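PlzA (Borrelia burgdorferi, PDB 7MIE) binds the second messenger cyclic di-GMP through a PilZ domain and probably acts as a receptor that passes this signal on in a tick-borne spirochaete. Local coordinates at residues A[27-30]-A[31-35]; A[59-63]-A[64-68]; A[174-177]-A[178-181]. All blocks are in the same frame, centred on the assembly; numbering follows the deposited sequence.

In the fold
The three contacts follow one another along the chain and touch nowhere. Interaction 1 lies within helix 26-36, which packs on helix 149-164. Interaction 2 is the tip of the hairpin made by strands 57-62 and 65-74 in the first antiparallel sheet, its centre about 29 Å from that of interaction 1; both lie in the PilZN3 range. Interaction 3, at the start of helix 177-182, belongs with the second sheet, about 40 Å between centres from interaction 1 and across the chain's centre from it, and about 35 Å from interaction 2. Interaction 3 alone approaches the cyclic di-GMP site; the first two lie away from it, in the N-terminal part of the fold.

Interaction 1: residues A[27-30]-A[31-35]; sequences SRKI and RDYGA
Asp32 OD1 accepts a hydrogen bond of 2.6 Å from a water molecule that in turn takes the N-H of Arg28 NE at 3.1 Å. These two bonds link opposite charges four residues apart on helix 26-36 whose side chains do not meet in a direct salt bridge. The water lies at the edge of the Arg28 guanidinium, in its plane. Arginine suits this place because its extended chain carries NE out along the helix surface to the water.

One residue further on, Lys29 reaches Tyr33 in a cation-pi contact. Its NZ stands 3.5 Å from the centroid of the Tyr33 ring and only 4° off the ring normal, while Lys29 CE passes over the same face. The lysine gets there by starting with CG anti to its own backbone N (chi1 -170°) and then bending twice, at chi2 and chi4, which curls the ammonium back over the ring. The tyrosine hydroxyl looks elsewhere, to a hydrogen bond with Asp160 on helix 149-164, which helps fix the ring on which the lysine rests.

Beneath these pairs runs the ordinary i to i+4 backbone bonding, for example Asp32 N to Arg28 O at 2.9 Å. Arg31 folds back along the helix, with its NH2 3.6 Å from Arg28 CG. Ile30, the apolar member, leans on Ala152 and Glu149 of helix 149-164, and Ser27 OG bonds to Glu149. The water bridge and the cation-pi contact each join residues on successive turns, and with Asp32 OD2 4.3 Å from Lys29 NZ the ammonium probably feels both ring and carboxylate.

Interaction 2: residues A[59-63]-A[64-68]; sequences EMRIG and SYTAF
This is the tip of a beta hairpin with a two-residue loop, in which strands 57-62 and 65-74 are joined by a type II' turn from Ile62 to Tyr65, with Gly63 and Ser64 at its corners. Glycine suits the first corner, since its positive phi (64°) is one that residues with a side chain disfavour. The strands run antiparallel. Ile62 faces Tyr65 in a hydrogen-bonded pair, with Ile62 N bonding to Tyr65 O at 2.9 Å and Tyr65 N returning to Ile62 O. Further from the turn, Met60 N and Ala67 O meet at 2.8 Å in a nearly straight bond, with Ala67 N to Met60 O completing the pair.

Met60, Ile62, Tyr65 and Ala67 occupy one face of the hairpin. Ile62 CD1 lies 3.9 Å from Tyr65 CD2, the two side chains running side by side, and Ile62, Met60 and Ala67 also touch helix 88-94, as suits their apolar character. Glu59, Arg61, Thr66 and Phe68 share the other face, where charge is paired. Arg61 NH2 gives a salt-bridge hydrogen bond of 3.0 Å to Glu59 OE2. That oxygen lies in the guanidinium plane of Arg61, but the donor approaches from above the Glu59 carboxylate plane. The arginine turns toward the glutamate by bending at chi2 (-79°). Thr66 OG1 approaches both charged groups from across the hairpin, but its contacts with Glu59 OE2, which is very short, and with Arg61 NE, whose position is distorted, are doubtful in detail.

Glu59 extends fully from its backbone, and its methylene foot packs on Phe68: Glu59 CB lies over one face of the ring, 4.1 Å from the centroid and offset toward the rim.

Interaction 3: residues A[174-177]-A[178-181]; sequences IIDK and DSIR
Ser179 OG is held from two directions: it donates to Ile174 O at 2.7 Å and accepts from Asp176 N at 3.0 Å, a double role that suits serine. In return, Ser179 N donates to Asp176 OD1 at 2.9 Å, meeting it nearly along its C-O axis. The two bonds between Asp176 and Ser179 make a capping box, with Asp176 at the N-cap of helix 177-182; the Ile174 bond is an addition. Aspartate, a short acceptor, reaches the helix N-H because its CG sits between the backbone N and carbonyl carbon (chi1 67°), and its negative charge is probably favoured by the positive end of the helix dipole.

The next layer is apolar. Ile175, just before the cap, touches Ile180, CG2 to CG1 at 3.7 Å, a hydrophobic staple closing the start of the helix. Toward solvent, Arg181 NH2 bonds to Asp178 OD1 at 3.2 Å, the oxygen lying at the guanidinium edge, while Lys177 NZ is 3.6 Å from both Asp178 OD1 and OD2. The carboxylate draws both basic groups into one salt-bridge network on the helix surface.

Behind the cap, Ile175 pairs through its backbone with Lys204 of strand 198-207, and its side chain reaches Leu183 and Asp188, while Ile180 rests on Ile185. The turn thus joins strand 173-174 to helix 177-182, with the Ile174 side chain about 5 Å from that of the cyclic di-GMP-binding Asp205 on strand 198-207.

Interaction 1: residues A[27-30]-A[31-35]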
ATOM      1  N   SER A  27      23.668   7.305   9.122  1.00 39.72           N
ATOM      2  CA  SER A  27      23.993   6.104   8.371  1.00 40.52           C
ATOM      3  C   SER A  27      23.889   4.869   9.262  1.00 36.49           C
ATOM      4  O   SER A  27      23.373   3.831   8.831  1.00 36.18           O
ATOM      5  CB  SER A  27      25.368   6.221   7.750  1.00 45.47           C
ATOM      6  OG  SER A  27      25.421   7.393   6.929  1.00 48.88           O
ATOM      7  N   ARG A  28      24.377   5.018  10.495  1.00 34.66           N
ATOM      8  CA  ARG A  28      24.415   3.896  11.413  1.00 34.87           C
ATOM      9  C   ARG A  28      23.002   3.528  11.831  1.00 31.79           C
ATOM     10  O   ARG A  28      22.676   2.350  11.858  1.00 29.89           O
ATOM     11  CB  ARG A  28      25.240   4.182  12.668  1.00 37.49           C
ATOM     12  CG  ARG A  28      25.105   3.083  13.709  1.00 37.33           C
ATOM     13  CD  ARG A  28      26.049   3.473  14.828  1.00 38.58           C
ATOM     14  NE  ARG A  28      26.221   2.358  15.732  1.00 40.73           N
ATOM     15  CZ  ARG A  28      27.209   2.282  16.620  1.00 43.35           C
ATOM     16  NH1 ARG A  28      28.115   3.247  16.686  1.00 44.04           N
ATOM     17  NH2 ARG A  28      27.294   1.238  17.423  1.00 39.99           N
ATOM     18  N   LYS A  29      22.193   4.540  12.171  1.00 30.41           N
ATOM     19  CA  LYS A  29      20.804   4.304  12.521  1.00 28.57           C
ATOM     20  C   LYS A  29      20.070   3.648  11.365  1.00 25.73           C
ATOM     21  O   LYS A  29      19.271   2.746  11.596  1.00 25.81           O
ATOM     22  CB  LYS A  29      20.109   5.612  12.915  1.00 33.19           C
ATOM     23  CG  LYS A  29      18.726   5.422  13.534  1.00 37.45           C
ATOM     24  CD  LYS A  29      18.765   4.885  14.953  1.00 43.16           C
ATOM     25  CE  LYS A  29      17.561   4.038  15.305  1.00 45.70           C
ATOM     26  NZ  LYS A  29      17.615   2.717  14.619  1.00 48.51           N
ATOM     27  N   ILE A  30      20.354   4.077  10.123  1.00 25.58           N
ATOM     28  CA  ILE A  30      19.676   3.483   8.971  1.00 25.73           C
ATOM     29  C   ILE A  30      20.086   2.023   8.773  1.00 24.42           C
ATOM     30  O   ILE A  30      19.230   1.200   8.467  1.00 26.15           O
ATOM     31  CB  ILE A  30      19.911   4.322   7.687  1.00 26.03           C
ATOM     32  CG1 ILE A  30      19.131   5.632   7.808  1.00 28.30           C
ATOM     33  CG2 ILE A  30      19.629   3.553   6.403  1.00 27.58           C
ATOM     34  CD1 ILE A  30      19.670   6.771   6.941  1.00 28.21           C
ATOM     35  N   ARG A  31      21.361   1.688   9.031  1.00 26.32           N
ATOM     36  CA  ARG A  31      21.838   0.305   8.978  1.00 28.48           C
ATOM     37  C   ARG A  31      21.146  -0.548  10.048  1.00 27.35           C
ATOM     38  O   ARG A  31      20.740  -1.676   9.762  1.00 27.25           O
ATOM     39  CB  ARG A  31      23.366   0.238   9.149  1.00 32.30           C
ATOM     40  CG  ARG A  31      24.137   0.754   7.938  1.00 40.86           C
ATOM     41  CD  ARG A  31      25.669   0.731   8.014  1.00 45.72           C
ATOM     42  NE  ARG A  31      26.323   1.382   9.154  1.00 49.79           N
ATOM     43  CZ  ARG A  31      26.631   0.748  10.286  1.00 50.74           C
ATOM     44  NH1 ARG A  31      26.341  -0.532  10.400  1.00 52.97           N
ATOM     45  NH2 ARG A  31      27.226   1.374  11.286  1.00 57.02           N
ATOM     46  N   ASP A  32      20.996  -0.002  11.269  1.00 25.14           N
ATOM     47  CA  ASP A  32      20.288  -0.724  12.335  1.00 25.82           C
ATOM     48  C   ASP A  32      18.833  -1.000  11.942  1.00 23.94           C
ATOM     49  O   ASP A  32      18.315  -2.098  12.107  1.00 25.29           O
ATOM     50  CB  ASP A  32      20.232   0.064  13.648  1.00 28.72           C
ATOM     51  CG  ASP A  32      21.592   0.380  14.279  1.00 32.55           C
ATOM     52  OD1 ASP A  32      22.592  -0.273  13.911  1.00 33.11           O
ATOM     53  OD2 ASP A  32      21.636   1.326  15.104  1.00 36.26           O
ATOM     54  N   TYR A  33      18.142   0.008  11.371  1.00 22.98           N
ATOM     55  CA  TYR A  33      16.767  -0.190  10.953  1.00 23.22           C
ATOM     56  C   TYR A  33      16.650  -1.210   9.816  1.00 23.07           C
ATOM     57  O   TYR A  33      15.718  -2.001   9.812  1.00 22.92           O
ATOM     58  CB  TYR A  33      16.231   1.127  10.383  1.00 23.20           C
ATOM     59  CG  TYR A  33      15.637   2.080  11.386  1.00 23.60           C
ATOM     60  CD1 TYR A  33      14.676   1.643  12.283  1.00 24.41           C
ATOM     61  CD2 TYR A  33      15.953   3.430  11.344  1.00 23.73           C
ATOM     62  CE1 TYR A  33      14.092   2.538  13.171  1.00 25.32           C
ATOM     63  CE2 TYR A  33      15.338   4.342  12.197  1.00 26.64           C
ATOM     64  CZ  TYR A  33      14.391   3.889  13.102  1.00 26.24           C
ATOM     65  OH  TYR A  33      13.807   4.746  14.004  1.00 27.78           O
ATOM     66  N   GLY A  34      17.605  -1.205   8.874  1.00 24.11           N
ATOM     67  CA  GLY A  34      17.722  -2.180   7.790  1.00 25.05           C
ATOM     68  C   GLY A  34      17.749  -3.619   8.295  1.00 27.33           C
ATOM     69  O   GLY A  34      17.032  -4.499   7.787  1.00 27.40           O
ATOM     70  N   ALA A  35      18.524  -3.823   9.367  1.00 25.80           N
ATOM     71  CA  ALA A  35      18.657  -5.169   9.924  1.00 26.06           C
ATOM     72  C   ALA A  35      17.397  -5.540  10.688  1.00 26.52           C
ATOM     73  O   ALA A  35      16.851  -6.620  10.510  1.00 29.76           O
ATOM     74  CB  ALA A  35      19.871  -5.219  10.840  1.00 27.38           C
TER
HETATM   75  O   HOH W   1      24.654  -0.257  15.510  1.00 36.55           O

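Interaction 2: residues A[59-63]-A[64-68]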
ATOM      1  N   GLU A  59       9.560   6.998 -12.224  1.00 25.53           N
ATOM      2  CA  GLU A  59      10.077   6.588 -13.531  1.00 24.15           C
ATOM      3  C   GLU A  59      11.137   5.506 -13.374  1.00 25.43           C
ATOM      4  O   GLU A  59      12.070   5.638 -12.560  1.00 25.25           O
ATOM      5  CB  GLU A  59      10.678   7.820 -14.211  1.00 26.07           C
ATOM      6  CG  GLU A  59      10.987   7.524 -15.672  1.00 27.55           C
ATOM      7  CD  GLU A  59      11.658   8.665 -16.438  1.00 32.41           C
ATOM      8  OE1 GLU A  59      11.823   9.774 -15.873  1.00 32.44           O
ATOM      9  OE2 GLU A  59      11.971   8.439 -17.650  1.00 30.94           O
ATOM     10  N   MET A  60      11.022   4.416 -14.155  1.00 23.19           N
ATOM     11  CA  MET A  60      12.068   3.417 -14.227  1.00 24.15           C
ATOM     12  C   MET A  60      12.760   3.512 -15.590  1.00 25.54           C
ATOM     13  O   MET A  60      12.059   3.620 -16.588  1.00 25.65           O
ATOM     14  CB  MET A  60      11.427   2.034 -14.120  1.00 27.80           C
ATOM     15  CG  MET A  60      12.239   0.930 -14.785  1.00 31.73           C
ATOM     16  SD  MET A  60      13.442   0.293 -13.624  1.00 39.94           S
ATOM     17  CE  MET A  60      12.236  -0.452 -12.510  1.00 30.80           C
ATOM     18  N   ARG A  61      14.101   3.485 -15.597  1.00 23.45           N
ATOM     19  CA  ARG A  61      14.876   3.467 -16.827  1.00 26.31           C
ATOM     20  C   ARG A  61      15.669   2.176 -16.917  1.00 28.06           C
ATOM     21  O   ARG A  61      16.324   1.750 -15.952  1.00 27.85           O
ATOM     22  CB  ARG A  61      15.961   4.540 -16.766  1.00 28.95           C
ATOM     23  CG  ARG A  61      15.526   5.883 -17.290  1.00 34.78           C
ATOM     24  CD  ARG A  61      15.569   5.885 -18.818  1.00 35.19           C
ATOM     25  NE  ARG A  61      14.885   7.113 -18.601  1.00 35.11           N
ATOM     26  CZ  ARG A  61      15.438   8.315 -18.645  1.00 37.21           C
ATOM     27  NH1 ARG A  61      16.703   8.450 -19.017  1.00 36.34           N
ATOM     28  NH2 ARG A  61      14.693   9.370 -18.378  1.00 38.03           N
ATOM     29  N   ILE A  62      15.614   1.564 -18.111  1.00 27.20           N
ATOM     30  CA  ILE A  62      16.340   0.328 -18.385  1.00 27.46           C
ATOM     31  C   ILE A  62      17.041   0.550 -19.713  1.00 29.04           C
ATOM     32  O   ILE A  62      16.430   0.386 -20.771  1.00 28.87           O
ATOM     33  CB  ILE A  62      15.393  -0.882 -18.419  1.00 27.33           C
ATOM     34  CG1 ILE A  62      14.565  -1.000 -17.122  1.00 26.77           C
ATOM     35  CG2 ILE A  62      16.204  -2.174 -18.659  1.00 28.71           C
ATOM     36  CD1 ILE A  62      13.235  -1.680 -17.316  1.00 28.72           C
ATOM     37  N   GLY A  63      18.295   1.007 -19.644  1.00 29.87           N
ATOM     38  CA  GLY A  63      18.934   1.574 -20.821  1.00 32.16           C
ATOM     39  C   GLY A  63      18.201   2.846 -21.249  1.00 30.81           C
ATOM     40  O   GLY A  63      18.029   3.772 -20.449  1.00 33.01           O
ATOM     41  N   SER A  64      17.748   2.874 -22.509  1.00 29.92           N
ATOM     42  CA  SER A  64      17.017   4.053 -22.953  1.00 30.11           C
ATOM     43  C   SER A  64      15.508   3.793 -22.855  1.00 28.19           C
ATOM     44  O   SER A  64      14.720   4.722 -23.022  1.00 28.46           O
ATOM     45  CB  SER A  64      17.435   4.468 -24.349  1.00 30.81           C
ATOM     46  OG  SER A  64      17.010   3.476 -25.249  1.00 35.24           O
ATOM     47  N   TYR A  65      15.120   2.568 -22.475  1.00 27.14           N
ATOM     48  CA  TYR A  65      13.718   2.271 -22.245  1.00 24.59           C
ATOM     49  C   TYR A  65      13.246   2.975 -20.975  1.00 24.87           C
ATOM     50  O   TYR A  65      13.969   3.006 -19.983  1.00 25.31           O
ATOM     51  CB  TYR A  65      13.541   0.765 -22.074  1.00 26.75           C
ATOM     52  CG  TYR A  65      12.147   0.334 -21.706  1.00 27.38           C
ATOM     53  CD1 TYR A  65      11.170   0.213 -22.671  1.00 31.30           C
ATOM     54  CD2 TYR A  65      11.773   0.155 -20.373  1.00 29.30           C
ATOM     55  CE1 TYR A  65       9.871  -0.171 -22.349  1.00 34.13           C
ATOM     56  CE2 TYR A  65      10.492  -0.252 -20.041  1.00 30.59           C
ATOM     57  CZ  TYR A  65       9.535  -0.401 -21.024  1.00 32.45           C
ATOM     58  OH  TYR A  65       8.252  -0.776 -20.716  1.00 34.49           O
ATOM     59  N   THR A  66      12.033   3.543 -21.017  1.00 24.45           N
ATOM     60  CA  THR A  66      11.533   4.235 -19.832  1.00 24.26           C
ATOM     61  C   THR A  66      10.055   3.909 -19.592  1.00 24.15           C
ATOM     62  O   THR A  66       9.287   3.715 -20.551  1.00 24.32           O
ATOM     63  CB  THR A  66      11.835   5.726 -19.981  1.00 27.85           C
ATOM     64  OG1 THR A  66      11.771   6.267 -18.662  1.00 36.35           O
ATOM     65  CG2 THR A  66      10.938   6.421 -20.989  1.00 28.92           C
ATOM     66  N   ALA A  67       9.637   3.858 -18.298  1.00 23.31           N
ATOM     67  CA  ALA A  67       8.235   3.627 -17.994  1.00 23.52           C
ATOM     68  C   ALA A  67       7.922   4.222 -16.623  1.00 23.73           C
ATOM     69  O   ALA A  67       8.786   4.205 -15.750  1.00 24.53           O
ATOM     70  CB  ALA A  67       7.893   2.139 -17.957  1.00 24.04           C
ATOM     71  N   PHE A  68       6.664   4.664 -16.476  1.00 23.32           N
ATOM     72  CA  PHE A  68       6.223   5.179 -15.179  1.00 24.71           C
ATOM     73  C   PHE A  68       5.405   4.106 -14.486  1.00 25.88           C
ATOM     74  O   PHE A  68       4.513   3.512 -15.095  1.00 27.22           O
ATOM     75  CB  PHE A  68       5.373   6.450 -15.357  1.00 25.83           C
ATOM     76  CG  PHE A  68       6.221   7.664 -15.590  1.00 28.33           C
ATOM     77  CD1 PHE A  68       6.654   7.994 -16.864  1.00 29.71           C
ATOM     78  CD2 PHE A  68       6.636   8.453 -14.526  1.00 31.12           C
ATOM     79  CE1 PHE A  68       7.470   9.099 -17.049  1.00 32.48           C
ATOM     80  CE2 PHE A  68       7.452   9.557 -14.718  1.00 30.98           C
ATOM     81  CZ  PHE A  68       7.869   9.873 -15.987  1.00 31.85           C
TER

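Interaction 3: residues A[174-177]-A[178-181]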
ATOM      1  N   ILE A 174     -13.274   7.773   5.150  1.00 25.63           N
ATOM      2  CA  ILE A 174     -14.660   7.891   5.588  1.00 27.71           C
ATOM      3  C   ILE A 174     -15.556   7.749   4.373  1.00 27.93           C
ATOM      4  O   ILE A 174     -15.307   8.403   3.362  1.00 30.02           O
ATOM      5  CB  ILE A 174     -14.919   9.259   6.283  1.00 29.57           C
ATOM      6  CG1 ILE A 174     -14.102   9.370   7.572  1.00 32.32           C
ATOM      7  CG2 ILE A 174     -16.411   9.444   6.557  1.00 30.77           C
ATOM      8  CD1 ILE A 174     -14.157  10.734   8.242  1.00 35.67           C
ATOM      9  N   ILE A 175     -16.591   6.907   4.484  1.00 27.60           N
ATOM     10  CA  ILE A 175     -17.467   6.612   3.357  1.00 30.07           C
ATOM     11  C   ILE A 175     -18.486   7.736   3.227  1.00 30.02           C
ATOM     12  O   ILE A 175     -19.230   7.979   4.159  1.00 32.82           O
ATOM     13  CB  ILE A 175     -18.175   5.269   3.595  1.00 30.51           C
ATOM     14  CG1 ILE A 175     -17.114   4.156   3.648  1.00 29.18           C
ATOM     15  CG2 ILE A 175     -19.234   4.998   2.528  1.00 34.53           C
ATOM     16  CD1 ILE A 175     -16.235   4.019   2.396  1.00 28.14           C
ATOM     17  N   ASP A 176     -18.470   8.412   2.086  1.00 30.45           N
ATOM     18  CA  ASP A 176     -19.406   9.499   1.825  1.00 34.07           C
ATOM     19  C   ASP A 176     -19.531   9.619   0.311  1.00 34.61           C
ATOM     20  O   ASP A 176     -18.956   8.815  -0.408  1.00 33.09           O
ATOM     21  CB  ASP A 176     -18.969  10.796   2.524  1.00 36.43           C
ATOM     22  CG  ASP A 176     -17.684  11.417   1.995  1.00 38.80           C
ATOM     23  OD1 ASP A 176     -17.239  11.038   0.900  1.00 40.13           O
ATOM     24  OD2 ASP A 176     -17.120  12.278   2.697  1.00 44.84           O
ATOM     25  N   LYS A 177     -20.332  10.591  -0.163  1.00 38.11           N
ATOM     26  CA  LYS A 177     -20.553  10.774  -1.589  1.00 41.89           C
ATOM     27  C   LYS A 177     -19.241  10.892  -2.360  1.00 38.49           C
ATOM     28  O   LYS A 177     -19.111  10.290  -3.417  1.00 46.02           O
ATOM     29  CB  LYS A 177     -21.393  12.032  -1.837  1.00 45.28           C
ATOM     30  CG  LYS A 177     -20.908  13.263  -1.082  1.00 50.01           C
ATOM     31  CD  LYS A 177     -20.678  14.462  -1.974  1.00 54.12           C
ATOM     32  CE  LYS A 177     -20.698  15.762  -1.201  1.00 57.25           C
ATOM     33  NZ  LYS A 177     -19.815  16.780  -1.823  1.00 60.42           N
ATOM     34  N   ASP A 178     -18.245  11.610  -1.821  1.00 36.15           N
ATOM     35  CA  ASP A 178     -16.997  11.795  -2.545  1.00 33.91           C
ATOM     36  C   ASP A 178     -16.176  10.497  -2.566  1.00 32.70           C
ATOM     37  O   ASP A 178     -15.628  10.115  -3.591  1.00 30.63           O
ATOM     38  CB  ASP A 178     -16.166  12.912  -1.926  1.00 36.09           C
ATOM     39  CG  ASP A 178     -16.786  14.299  -2.068  1.00 42.88           C
ATOM     40  OD1 ASP A 178     -17.334  14.578  -3.149  1.00 44.42           O
ATOM     41  OD2 ASP A 178     -16.691  15.096  -1.097  1.00 44.18           O
ATOM     42  N   SER A 179     -16.011   9.862  -1.405  1.00 30.51           N
ATOM     43  CA  SER A 179     -15.137   8.697  -1.409  1.00 30.62           C
ATOM     44  C   SER A 179     -15.755   7.506  -2.148  1.00 30.01           C
ATOM     45  O   SER A 179     -15.029   6.725  -2.770  1.00 30.78           O
ATOM     46  CB  SER A 179     -14.699   8.334  -0.011  1.00 27.47           C
ATOM     47  OG  SER A 179     -15.847   8.006   0.752  1.00 28.89           O
ATOM     48  N   ILE A 180     -17.087   7.355  -2.092  1.00 32.30           N
ATOM     49  CA  ILE A 180     -17.713   6.268  -2.852  1.00 34.08           C
ATOM     50  C   ILE A 180     -17.510   6.474  -4.347  1.00 36.45           C
ATOM     51  O   ILE A 180     -17.399   5.513  -5.091  1.00 35.47           O
ATOM     52  CB  ILE A 180     -19.201   6.021  -2.523  1.00 37.16           C
ATOM     53  CG1 ILE A 180     -19.375   5.345  -1.171  1.00 40.46           C
ATOM     54  CG2 ILE A 180     -19.837   5.141  -3.612  1.00 41.05           C
ATOM     55  CD1 ILE A 180     -19.026   3.852  -1.212  1.00 41.91           C
ATOM     56  N   ARG A 181     -17.400   7.726  -4.800  1.00 35.93           N
ATOM     57  CA  ARG A 181     -17.168   7.926  -6.214  1.00 35.94           C
ATOM     58  C   ARG A 181     -15.766   7.470  -6.602  1.00 35.60           C
ATOM     59  O   ARG A 181     -15.585   6.915  -7.689  1.00 36.22           O
ATOM     60  CB  ARG A 181     -17.514   9.360  -6.649  1.00 37.57           C
ATOM     61  CG  ARG A 181     -19.012   9.623  -6.652  1.00 42.01           C
ATOM     62  CD  ARG A 181     -19.383  10.931  -7.331  1.00 48.79           C
ATOM     63  NE  ARG A 181     -19.093  12.015  -6.421  1.00 54.88           N
ATOM     64  CZ  ARG A 181     -19.940  12.997  -6.126  1.00 53.88           C
ATOM     65  NH1 ARG A 181     -21.147  13.024  -6.664  1.00 56.94           N
ATOM     66  NH2 ARG A 181     -19.578  13.930  -5.270  1.00 51.56           N
TER